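Local coordinates for bromodomain factor 2 protein (Trypanosoma cruzi, PDB 6NIM), which probably recognises acetylated lysines through its bromodomain, as related bromodomain proteins do, and probably binds the inhibitor bromosporine, at residues Tyr104-Val107 with Ala108-Gly112. Numbering follows the deposited sequence.
Sequences YLDV and ARQCG
With CG anti to its own carbonyl carbon and beside the backbone N (chi1 -66°), and the chain extended beyond it, Gln-110 reaches back along the helix to Val-107, whose CG1 lies opposite its own backbone N (chi1 179°), leaving CG2 on the side of the glutamine. The two side chains meet at a slant, the amide oxygen OE1 of Gln-110 passing 3.5 Å from CA of Val-107 and 3.9 Å from its CG2. The glutamine stem also lies close over the preceding turn, its CG 3.2 Å from the carbonyl O of Asp-106. Asp-106 O accepts a hydrogen bond from Gln-110 N at 2.9 Å, one of three regular i to i+4 helical bonds that also join Ala-108 to Tyr-104 and Arg-109 to Leu-105. The next bond, from Cys-111 N to Val-107 O, is 3.1 Å long but weak, its N-H...O angle bent to 130°, and Cys-111 is where the chain leaves helical geometry. Gly-112, with positive phi, then forms the C-prime position of a Schellman motif, its N-H donating a hydrogen bond to Arg-109 O. The Arg-109 chain, extended from CG to NE, carries NH2 to a salt bridge with Asp-117 OD2 in the C-terminal tail. This is the end of helix 92-110, the last in the bromodomain bundle: Val-107 and Ala-108 pack on Phe-19 of helix 13-26, while Tyr-104 rests against Val-76 and Ile-80 of helix 69-86.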
ATOM      1  N   TYR A 104      -5.272   6.217  11.853  1.00 17.27           N
ATOM      2  CA  TYR A 104      -6.114   6.637  10.696  1.00 17.08           C
ATOM      3  C   TYR A 104      -7.340   5.721  10.649  1.00 16.97           C
ATOM      4  O   TYR A 104      -8.463   6.221  10.380  1.00 14.93           O
ATOM      5  CB  TYR A 104      -5.345   6.780   9.371  1.00 15.95           C
ATOM      6  CG  TYR A 104      -5.059   5.495   8.627  1.00 15.86           C
ATOM      7  CD1 TYR A 104      -4.072   4.631   9.067  1.00 16.57           C
ATOM      8  CD2 TYR A 104      -5.789   5.125   7.518  1.00 17.19           C
ATOM      9  CE1 TYR A 104      -3.823   3.431   8.425  1.00 16.77           C
ATOM     10  CE2 TYR A 104      -5.549   3.938   6.846  1.00 18.10           C
ATOM     11  CZ  TYR A 104      -4.549   3.084   7.295  1.00 17.64           C
ATOM     12  OH  TYR A 104      -4.295   1.889   6.672  1.00 16.77           O
ATOM     13  N   LEU A 105      -7.182   4.411  10.927  1.00 16.35           N
ATOM     14  CA  LEU A 105      -8.345   3.506  10.874  1.00 16.26           C
ATOM     15  C   LEU A 105      -9.271   3.797  12.062  1.00 16.94           C
ATOM     16  O   LEU A 105     -10.490   3.701  11.910  1.00 17.26           O
ATOM     17  CB  LEU A 105      -7.898   2.042  10.917  1.00 18.75           C
ATOM     18  CG  LEU A 105      -7.074   1.568   9.731  1.00 21.53           C
ATOM     19  CD1 LEU A 105      -6.728   0.098   9.938  1.00 23.90           C
ATOM     20  CD2 LEU A 105      -7.780   1.781   8.399  1.00 22.23           C
ATOM     21  N   ASP A 106      -8.709   4.170  13.199  1.00 16.48           N
ATOM     22  CA  ASP A 106      -9.515   4.556  14.382  1.00 16.58           C
ATOM     23  C   ASP A 106     -10.399   5.774  14.022  1.00 15.57           C
ATOM     24  O   ASP A 106     -11.606   5.786  14.361  1.00 17.17           O
ATOM     25  CB  ASP A 106      -8.593   4.869  15.558  1.00 16.59           C
ATOM     26  CG  ASP A 106      -9.349   4.923  16.869  1.00 18.09           C
ATOM     27  OD1 ASP A 106      -9.941   3.875  17.231  1.00 19.41           O
ATOM     28  OD2 ASP A 106      -9.424   6.032  17.470  1.00 18.84           O
ATOM     29  N   VAL A 107      -9.813   6.746  13.342  1.00 15.56           N
ATOM     30  CA  VAL A 107     -10.529   7.955  12.828  1.00 15.52           C
ATOM     31  C   VAL A 107     -11.601   7.526  11.829  1.00 16.41           C
ATOM     32  O   VAL A 107     -12.742   8.002  11.965  1.00 15.68           O
ATOM     33  CB  VAL A 107      -9.575   9.007  12.229  1.00 15.62           C
ATOM     34  CG1 VAL A 107     -10.332  10.224  11.675  1.00 16.71           C
ATOM     35  CG2 VAL A 107      -8.597   9.458  13.310  1.00 15.92           C
ATOM     36  N   ALA A 108     -11.270   6.662  10.858  1.00 15.88           N
ATOM     37  CA  ALA A 108     -12.263   6.150   9.885  1.00 15.53           C
ATOM     38  C   ALA A 108     -13.454   5.582  10.642  1.00 15.14           C
ATOM     39  O   ALA A 108     -14.617   5.944  10.338  1.00 15.65           O
ATOM     40  CB  ALA A 108     -11.651   5.112   8.999  1.00 15.52           C
ATOM     41  N   ARG A 109     -13.205   4.738  11.654  1.00 16.55           N
ATOM     42  CA  ARG A 109     -14.304   4.165  12.484  1.00 18.85           C
ATOM     43  C   ARG A 109     -15.096   5.263  13.216  1.00 18.03           C
ATOM     44  O   ARG A 109     -16.346   5.143  13.290  1.00 17.08           O
ATOM     45  CB  ARG A 109     -13.748   3.174  13.508  1.00 19.97           C
ATOM     46  CG  ARG A 109     -13.250   1.867  12.903  1.00 24.67           C
ATOM     47  CD  ARG A 109     -12.605   1.048  14.025  1.00 29.80           C
ATOM     48  NE  ARG A 109     -12.090  -0.252  13.575  1.00 36.91           N
ATOM     49  CZ  ARG A 109     -12.852  -1.310  13.291  1.00 43.07           C
ATOM     50  NH1 ARG A 109     -14.171  -1.239  13.414  1.00 45.61           N
ATOM     51  NH2 ARG A 109     -12.300  -2.443  12.881  1.00 41.01           N
ATOM     52  N   GLN A 110     -14.424   6.289  13.764  1.00 17.45           N
ATOM     53  CA  GLN A 110     -15.107   7.412  14.454  1.00 16.52           C
ATOM     54  C   GLN A 110     -16.059   8.106  13.468  1.00 17.19           C
ATOM     55  O   GLN A 110     -16.990   8.761  13.925  1.00 17.43           O
ATOM     56  CB  GLN A 110     -14.134   8.456  14.994  1.00 16.75           C
ATOM     57  CG  GLN A 110     -13.232   7.952  16.111  1.00 18.12           C
ATOM     58  CD  GLN A 110     -12.284   9.042  16.528  1.00 19.13           C
ATOM     59  OE1 GLN A 110     -11.637   9.661  15.684  1.00 19.02           O
ATOM     60  NE2 GLN A 110     -12.255   9.335  17.831  1.00 20.60           N
ATOM     61  N   CYS A 111     -15.803   8.028  12.161  1.00 16.70           N
ATOM     62  CA  CYS A 111     -16.629   8.692  11.107  1.00 17.26           C
ATOM     63  C   CYS A 111     -17.654   7.720  10.495  1.00 17.32           C
ATOM     64  O   CYS A 111     -18.338   8.105   9.505  1.00 19.84           O
ATOM     65  CB  CYS A 111     -15.743   9.328  10.046  1.00 17.44           C
ATOM     66  SG  CYS A 111     -14.691  10.648  10.695  1.00 17.45           S
ATOM     67  N   GLY A 112     -17.832   6.535  11.075  1.00 17.88           N
ATOM     68  CA  GLY A 112     -18.879   5.587  10.669  1.00 19.13           C
ATOM     69  C   GLY A 112     -18.459   4.720   9.495  1.00 19.40           C
ATOM     70  O   GLY A 112     -19.325   4.075   8.929  1.00 19.79           O
TER